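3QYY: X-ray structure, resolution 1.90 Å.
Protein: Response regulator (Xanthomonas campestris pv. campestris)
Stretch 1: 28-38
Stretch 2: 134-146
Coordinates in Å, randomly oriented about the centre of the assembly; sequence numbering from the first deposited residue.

Stretch 1 (28-38) AMRDSVTAAQR
Stretch 2 (134-146) VCEVGIDATELYR

Stretch 1 is helical, entering from earlier in the chain, and presents Met29, Val33 and Ala36 as one stripe with Gln37 beside it. Stretch 2 leaves extended geometry at Val134 and Cys135 (phi/psi -74/137), makes a type II turn from Glu136 to Ile139 closed by Ile139 N to Glu136 O at 3.1 Å, and becomes helical at Ala141. The two helix axes approach to 9.9 Å, their N-to-C directions 108° apart. Register is fixed by two CA pairs: Arg30 CA to Ala141 CA at 5.9 Å and Gln37 CA to Val137 CA at 6.4 Å. The start of the second helix therefore lies near the N-terminal part of stretch 1, and the turn near its C-terminal part.

In the turn, Gly138 sits at phi/psi 89/-6, where a CB would jam against the carbonyl O of Val137; backbone geometry, not the contact, calls for glycine. Asp140 (-97/173, chi1 p at 72°) points away from stretch 1 and caps the helix: OD1 accepts from Glu143 N at 3.2 Å, while Thr142 OG1, on a p rotamer, donates to OD2 at 2.6 Å.

Val33 is the hub. Its t rotamer (172°) spreads the methyls over different neighbours: CG2 lies 3.8 Å from Ala141 CB and 4.1 Å from Leu144 CD2, whereas CG1 lies 4.2 Å from Cys135 SG and 4.0 Å from Ile139 O. Leu144 is t,p. Ala141 is small enough to let the backbones come close, its CB 4.4 Å from Met29 CB. Met29, m,t,m (-81°, -169°, -81°), carries SD to 4.0 Å from Tyr145 CB; SD is 5.2 Å from the ring centroid, in an oblique sulfur-aromatic contact. Tyr145 holds chi1 t (170°) and chi2 -93°. Cys135, also t (-170°), sets SG 3.9 Å from Ala36 CB, so a second small residue accommodates the sulfur.

Gln37 starts sideways, yet chi1 between wells at -109°, chi2 p and chi3 -58° bring its amide to the turn. OE1 is 3.6 Å from Cys135 SG. NE2 comes within 2.8 Å of Ile139 O, but the angle is poor and no hydrogen bond results; indeed none crosses the contact, which buries 409 Å² in total and rests largely on apolar packing.

Two side-chain pairings within stretch 1 are local: Arg30 (t,t,p) points away and forms a salt bridge from NH2 to Asp31 OD1 at 2.9 Å, and Thr34 OG1, chi1 m, donates to Arg30 O at 3.0 Å.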

ATOM      1  N   ALA B  28      -7.493 -19.229   5.234  1.00 21.51           N
ATOM      2  CA  ALA B  28      -8.013 -19.773   3.980  1.00 21.35           C
ATOM      3  C   ALA B  28      -6.862 -20.339   3.157  1.00 21.93           C
ATOM      4  O   ALA B  28      -6.980 -21.411   2.558  1.00 21.32           O
ATOM      5  CB  ALA B  28      -8.744 -18.684   3.186  1.00 20.35           C
ATOM      6  N   MET B  29      -5.746 -19.615   3.123  1.00 21.94           N
ATOM      7  CA  MET B  29      -4.580 -20.077   2.380  1.00 23.34           C
ATOM      8  C   MET B  29      -4.079 -21.385   2.987  1.00 23.86           C
ATOM      9  O   MET B  29      -3.763 -22.334   2.267  1.00 24.43           O
ATOM     10  CB  MET B  29      -3.454 -19.032   2.413  1.00 23.11           C
ATOM     11  CG  MET B  29      -3.600 -17.896   1.401  1.00 23.92           C
ATOM     12  SD  MET B  29      -2.096 -16.882   1.275  1.00 24.26           S
ATOM     13  CE  MET B  29      -2.300 -15.818   2.709  1.00 24.13           C
ATOM     14  N   ARG B  30      -4.005 -21.432   4.313  1.00 24.06           N
ATOM     15  CA  ARG B  30      -3.540 -22.632   5.000  1.00 26.25           C
ATOM     16  C   ARG B  30      -4.426 -23.825   4.654  1.00 25.94           C
ATOM     17  O   ARG B  30      -3.934 -24.882   4.253  1.00 26.22           O
ATOM     18  CB  ARG B  30      -3.550 -22.426   6.518  1.00 26.96           C
ATOM     19  CG  ARG B  30      -2.995 -23.612   7.297  1.00 30.67           C
ATOM     20  CD  ARG B  30      -3.454 -23.592   8.746  1.00 32.56           C
ATOM     21  NE  ARG B  30      -4.905 -23.720   8.845  1.00 34.11           N
ATOM     22  CZ  ARG B  30      -5.587 -23.685   9.985  1.00 34.82           C
ATOM     23  NH1 ARG B  30      -4.953 -23.523  11.140  1.00 34.08           N
ATOM     24  NH2 ARG B  30      -6.906 -23.817   9.968  1.00 34.28           N
ATOM     25  N   ASP B  31      -5.734 -23.648   4.808  1.00 25.63           N
ATOM     26  CA  ASP B  31      -6.682 -24.718   4.527  1.00 26.63           C
ATOM     27  C   ASP B  31      -6.664 -25.163   3.068  1.00 25.28           C
ATOM     28  O   ASP B  31      -6.731 -26.358   2.782  1.00 25.85           O
ATOM     29  CB  ASP B  31      -8.100 -24.294   4.921  1.00 26.60           C
ATOM     30  CG  ASP B  31      -8.248 -24.068   6.417  1.00 27.73           C
ATOM     31  OD1 ASP B  31      -7.328 -24.439   7.176  1.00 29.81           O
ATOM     32  OD2 ASP B  31      -9.292 -23.526   6.834  1.00 28.67           O
ATOM     33  N   SER B  32      -6.577 -24.205   2.147  1.00 23.96           N
ATOM     34  CA  SER B  32      -6.551 -24.522   0.723  1.00 23.51           C
ATOM     35  C   SER B  32      -5.312 -25.318   0.325  1.00 24.87           C
ATOM     36  O   SER B  32      -5.392 -26.221  -0.509  1.00 24.35           O
ATOM     37  CB  SER B  32      -6.633 -23.244  -0.116  1.00 21.56           C
ATOM     38  OG  SER B  32      -7.958 -22.739  -0.132  1.00 22.18           O
ATOM     39  N   VAL B  33      -4.168 -24.981   0.914  1.00 24.83           N
ATOM     40  CA  VAL B  33      -2.930 -25.690   0.609  1.00 27.46           C
ATOM     41  C   VAL B  33      -2.977 -27.102   1.188  1.00 29.02           C
ATOM     42  O   VAL B  33      -2.505 -28.058   0.564  1.00 30.35           O
ATOM     43  CB  VAL B  33      -1.702 -24.947   1.178  1.00 27.80           C
ATOM     44  CG1 VAL B  33      -0.450 -25.804   1.021  1.00 28.97           C
ATOM     45  CG2 VAL B  33      -1.522 -23.623   0.451  1.00 26.49           C
ATOM     46  N   THR B  34      -3.550 -27.227   2.380  1.00 29.20           N
ATOM     47  CA  THR B  34      -3.665 -28.526   3.032  1.00 31.73           C
ATOM     48  C   THR B  34      -4.543 -29.442   2.186  1.00 32.18           C
ATOM     49  O   THR B  34      -4.189 -30.591   1.921  1.00 32.85           O
ATOM     50  CB  THR B  34      -4.286 -28.392   4.433  1.00 31.72           C
ATOM     51  OG1 THR B  34      -3.422 -27.607   5.265  1.00 32.81           O
ATOM     52  CG2 THR B  34      -4.480 -29.766   5.067  1.00 33.44           C
ATOM     53  N   ALA B  35      -5.690 -28.923   1.763  1.00 32.40           N
ATOM     54  CA  ALA B  35      -6.615 -29.691   0.942  1.00 34.48           C
ATOM     55  C   ALA B  35      -5.949 -30.103  -0.370  1.00 36.36           C
ATOM     56  O   ALA B  35      -6.196 -31.192  -0.886  1.00 36.31           O
ATOM     57  CB  ALA B  35      -7.866 -28.869   0.663  1.00 33.97           C
ATOM     58  N   ALA B  36      -5.102 -29.230  -0.903  1.00 37.40           N
ATOM     59  CA  ALA B  36      -4.403 -29.514  -2.151  1.00 40.40           C
ATOM     60  C   ALA B  36      -3.342 -30.595  -1.953  1.00 43.17           C
ATOM     61  O   ALA B  36      -3.227 -31.520  -2.758  1.00 43.38           O
ATOM     62  CB  ALA B  36      -3.755 -28.243  -2.686  1.00 40.35           C
ATOM     63  N   GLN B  37      -2.573 -30.470  -0.877  1.00 45.18           N
ATOM     64  CA  GLN B  37      -1.513 -31.421  -0.565  1.00 48.06           C
ATOM     65  C   GLN B  37      -2.040 -32.757  -0.052  1.00 49.40           C
ATOM     66  O   GLN B  37      -1.392 -33.791  -0.220  1.00 49.87           O
ATOM     67  CB  GLN B  37      -0.559 -30.822   0.474  1.00 49.08           C
ATOM     68  CG  GLN B  37       0.819 -30.451  -0.064  1.00 50.61           C
ATOM     69  CD  GLN B  37       0.773 -29.369  -1.125  1.00 51.24           C
ATOM     70  OE1 GLN B  37       0.118 -29.519  -2.156  1.00 53.14           O
ATOM     71  NE2 GLN B  37       1.479 -28.271  -0.878  1.00 50.18           N
ATOM     72  N   ARG B  38      -3.213 -32.737   0.572  1.00 50.34           N
ATOM     73  CA  ARG B  38      -3.791 -33.960   1.114  1.00 51.42           C
ATOM     74  C   ARG B  38      -4.934 -34.524   0.275  1.00 51.13           C
ATOM     75  O   ARG B  38      -4.869 -35.668  -0.174  1.00 51.87           O
ATOM     76  CB  ARG B  38      -4.265 -33.722   2.549  1.00 52.47           C
ATOM     77  CG  ARG B  38      -4.775 -34.971   3.244  1.00 55.19           C
ATOM     78  CD  ARG B  38      -4.835 -34.785   4.752  1.00 57.17           C
ATOM     79  NE  ARG B  38      -5.688 -33.667   5.142  1.00 58.24           N
ATOM     80  CZ  ARG B  38      -5.947 -33.333   6.403  1.00 59.40           C
ATOM     81  NH1 ARG B  38      -6.733 -32.300   6.668  1.00 59.81           N
ATOM     82  NH2 ARG B  38      -5.421 -34.034   7.399  1.00 59.81           N
ATOM     83  N   VAL B 134       0.512 -21.315  -8.650  1.00 24.78           N
ATOM     84  CA  VAL B 134      -0.201 -22.580  -8.534  1.00 26.28           C
ATOM     85  C   VAL B 134       0.413 -23.467  -7.457  1.00 27.53           C
ATOM     86  O   VAL B 134       1.635 -23.561  -7.334  1.00 28.03           O
ATOM     87  CB  VAL B 134      -0.198 -23.343  -9.881  1.00 27.74           C
ATOM     88  CG1 VAL B 134      -0.906 -22.520 -10.944  1.00 26.66           C
ATOM     89  CG2 VAL B 134       1.231 -23.637 -10.308  1.00 31.13           C
ATOM     90  N   CYS B 135      -0.438 -24.112  -6.668  1.00 26.90           N
ATOM     91  CA  CYS B 135       0.045 -24.986  -5.611  1.00 30.90           C
ATOM     92  C   CYS B 135       0.590 -26.275  -6.216  1.00 32.47           C
ATOM     93  O   CYS B 135      -0.003 -26.848  -7.130  1.00 32.56           O
ATOM     94  CB  CYS B 135      -1.081 -25.313  -4.627  1.00 31.04           C
ATOM     95  SG  CYS B 135      -0.530 -26.160  -3.121  1.00 35.38           S
ATOM     96  N   GLU B 136       1.735 -26.709  -5.705  1.00 35.62           N
ATOM     97  CA  GLU B 136       2.381 -27.932  -6.164  1.00 39.26           C
ATOM     98  C   GLU B 136       3.040 -28.586  -4.959  1.00 39.62           C
ATOM     99  O   GLU B 136       3.362 -27.910  -3.983  1.00 38.72           O
ATOM    100  CB  GLU B 136       3.432 -27.613  -7.232  1.00 41.17           C
ATOM    101  CG  GLU B 136       2.850 -27.036  -8.514  1.00 45.04           C
ATOM    102  CD  GLU B 136       3.912 -26.659  -9.532  1.00 47.74           C
ATOM    103  OE1 GLU B 136       3.541 -26.214 -10.640  1.00 48.02           O
ATOM    104  OE2 GLU B 136       5.116 -26.803  -9.223  1.00 49.85           O
ATOM    105  N   VAL B 137       3.235 -29.900  -5.027  1.00 40.29           N
ATOM    106  CA  VAL B 137       3.855 -30.633  -3.930  1.00 41.30           C
ATOM    107  C   VAL B 137       5.197 -30.010  -3.548  1.00 41.07           C
ATOM    108  O   VAL B 137       5.964 -29.589  -4.413  1.00 41.12           O
ATOM    109  CB  VAL B 137       4.069 -32.120  -4.306  1.00 42.00           C
ATOM    110  CG1 VAL B 137       4.995 -32.226  -5.507  1.00 42.16           C
ATOM    111  CG2 VAL B 137       4.637 -32.884  -3.117  1.00 42.17           C
ATOM    112  N   GLY B 138       5.470 -29.949  -2.248  1.00 41.46           N
ATOM    113  CA  GLY B 138       6.719 -29.374  -1.781  1.00 42.70           C
ATOM    114  C   GLY B 138       6.643 -27.874  -1.549  1.00 43.27           C
ATOM    115  O   GLY B 138       7.597 -27.269  -1.057  1.00 44.03           O
ATOM    116  N   ILE B 139       5.512 -27.273  -1.909  1.00 42.78           N
ATOM    117  CA  ILE B 139       5.312 -25.837  -1.736  1.00 42.74           C
ATOM    118  C   ILE B 139       4.278 -25.567  -0.644  1.00 41.11           C
ATOM    119  O   ILE B 139       3.166 -26.088  -0.694  1.00 41.20           O
ATOM    120  CB  ILE B 139       4.834 -25.173  -3.058  1.00 44.02           C
ATOM    121  CG1 ILE B 139       5.988 -25.105  -4.065  1.00 45.96           C
ATOM    122  CG2 ILE B 139       4.307 -23.772  -2.784  1.00 44.27           C
ATOM    123  CD1 ILE B 139       6.519 -26.452  -4.508  1.00 47.38           C
ATOM    124  N   ASP B 140       4.649 -24.753   0.340  1.00 39.21           N
ATOM    125  CA  ASP B 140       3.743 -24.422   1.433  1.00 36.90           C
ATOM    126  C   ASP B 140       3.050 -23.084   1.166  1.00 34.29           C
ATOM    127  O   ASP B 140       3.388 -22.380   0.212  1.00 32.19           O
ATOM    128  CB  ASP B 140       4.510 -24.380   2.759  1.00 39.46           C
ATOM    129  CG  ASP B 140       5.423 -23.178   2.871  1.00 41.92           C
ATOM    130  OD1 ASP B 140       6.021 -22.779   1.850  1.00 43.34           O
ATOM    131  OD2 ASP B 140       5.552 -22.639   3.991  1.00 44.22           O
ATOM    132  N   ALA B 141       2.083 -22.740   2.014  1.00 32.18           N
ATOM    133  CA  ALA B 141       1.313 -21.508   1.859  1.00 29.58           C
ATOM    134  C   ALA B 141       2.137 -20.226   1.836  1.00 28.37           C
ATOM    135  O   ALA B 141       1.887 -19.338   1.016  1.00 26.08           O
ATOM    136  CB  ALA B 141       0.246 -21.423   2.950  1.00 29.20           C
ATOM    137  N   THR B 142       3.113 -20.111   2.731  1.00 27.17           N
ATOM    138  CA  THR B 142       3.931 -18.904   2.761  1.00 27.67           C
ATOM    139  C   THR B 142       4.688 -18.741   1.448  1.00 26.78           C
ATOM    140  O   THR B 142       4.808 -17.632   0.925  1.00 25.20           O
ATOM    141  CB  THR B 142       4.930 -18.921   3.939  1.00 29.26           C
ATOM    142  OG1 THR B 142       5.747 -20.093   3.864  1.00 34.21           O
ATOM    143  CG2 THR B 142       4.182 -18.911   5.262  1.00 27.75           C
ATOM    144  N   GLU B 143       5.183 -19.852   0.907  1.00 25.51           N
ATOM    145  CA  GLU B 143       5.919 -19.838  -0.353  1.00 24.86           C
ATOM    146  C   GLU B 143       4.978 -19.531  -1.515  1.00 22.91           C
ATOM    147  O   GLU B 143       5.324 -18.767  -2.412  1.00 21.58           O
ATOM    148  CB  GLU B 143       6.600 -21.190  -0.574  1.00 27.60           C
ATOM    149  CG  GLU B 143       7.294 -21.361  -1.921  1.00 29.73           C
ATOM    150  CD  GLU B 143       8.368 -20.319  -2.183  1.00 33.26           C
ATOM    151  OE1 GLU B 143       8.886 -19.731  -1.210  1.00 36.15           O
ATOM    152  OE2 GLU B 143       8.704 -20.098  -3.366  1.00 34.29           O
ATOM    153  N   LEU B 144       3.790 -20.130  -1.494  1.00 22.61           N
ATOM    154  CA  LEU B 144       2.804 -19.896  -2.547  1.00 22.10           C
ATOM    155  C   LEU B 144       2.453 -18.410  -2.564  1.00 21.03           C
ATOM    156  O   LEU B 144       2.362 -17.792  -3.626  1.00 19.25           O
ATOM    157  CB  LEU B 144       1.539 -20.726  -2.297  1.00 21.87           C
ATOM    158  CG  LEU B 144       0.437 -20.621  -3.357  1.00 22.99           C
ATOM    159  CD1 LEU B 144       0.943 -21.180  -4.681  1.00 23.11           C
ATOM    160  CD2 LEU B 144      -0.798 -21.391  -2.898  1.00 23.16           C
ATOM    161  N   TYR B 145       2.264 -17.839  -1.376  1.00 20.75           N
ATOM    162  CA  TYR B 145       1.939 -16.423  -1.259  1.00 20.89           C
ATOM    163  C   TYR B 145       3.067 -15.564  -1.831  1.00 20.25           C
ATOM    164  O   TYR B 145       2.823 -14.621  -2.591  1.00 20.16           O
ATOM    165  CB  TYR B 145       1.683 -16.050   0.209  1.00 19.78           C
ATOM    166  CG  TYR B 145       1.588 -14.554   0.436  1.00 20.50           C
ATOM    167  CD1 TYR B 145       2.714 -13.812   0.799  1.00 20.75           C
ATOM    168  CD2 TYR B 145       0.392 -13.874   0.223  1.00 19.17           C
ATOM    169  CE1 TYR B 145       2.650 -12.422   0.936  1.00 21.61           C
ATOM    170  CE2 TYR B 145       0.315 -12.488   0.358  1.00 20.11           C
ATOM    171  CZ  TYR B 145       1.451 -11.769   0.711  1.00 19.55           C
ATOM    172  OH  TYR B 145       1.390 -10.396   0.804  1.00 18.95           O
ATOM    173  N   ARG B 146       4.303 -15.896  -1.475  1.00 21.91           N
ATOM    174  CA  ARG B 146       5.453 -15.144  -1.960  1.00 22.39           C
ATOM    175  C   ARG B 146       5.510 -15.144  -3.481  1.00 21.09           C
ATOM    176  O   ARG B 146       5.821 -14.127  -4.091  1.00 18.86           O
ATOM    177  CB  ARG B 146       6.752 -15.724  -1.392  1.00 25.55           C
ATOM    178  CG  ARG B 146       6.850 -15.618   0.120  1.00 31.30           C
ATOM    179  CD  ARG B 146       8.222 -16.023   0.638  1.00 35.53           C
ATOM    180  NE  ARG B 146       8.290 -15.909   2.090  1.00 39.55           N
ATOM    181  CZ  ARG B 146       9.379 -16.145   2.814  1.00 42.22           C
ATOM    182  NH1 ARG B 146      10.507 -16.511   2.221  1.00 43.76           N
ATOM    183  NH2 ARG B 146       9.337 -16.016   4.133  1.00 42.90           N
TER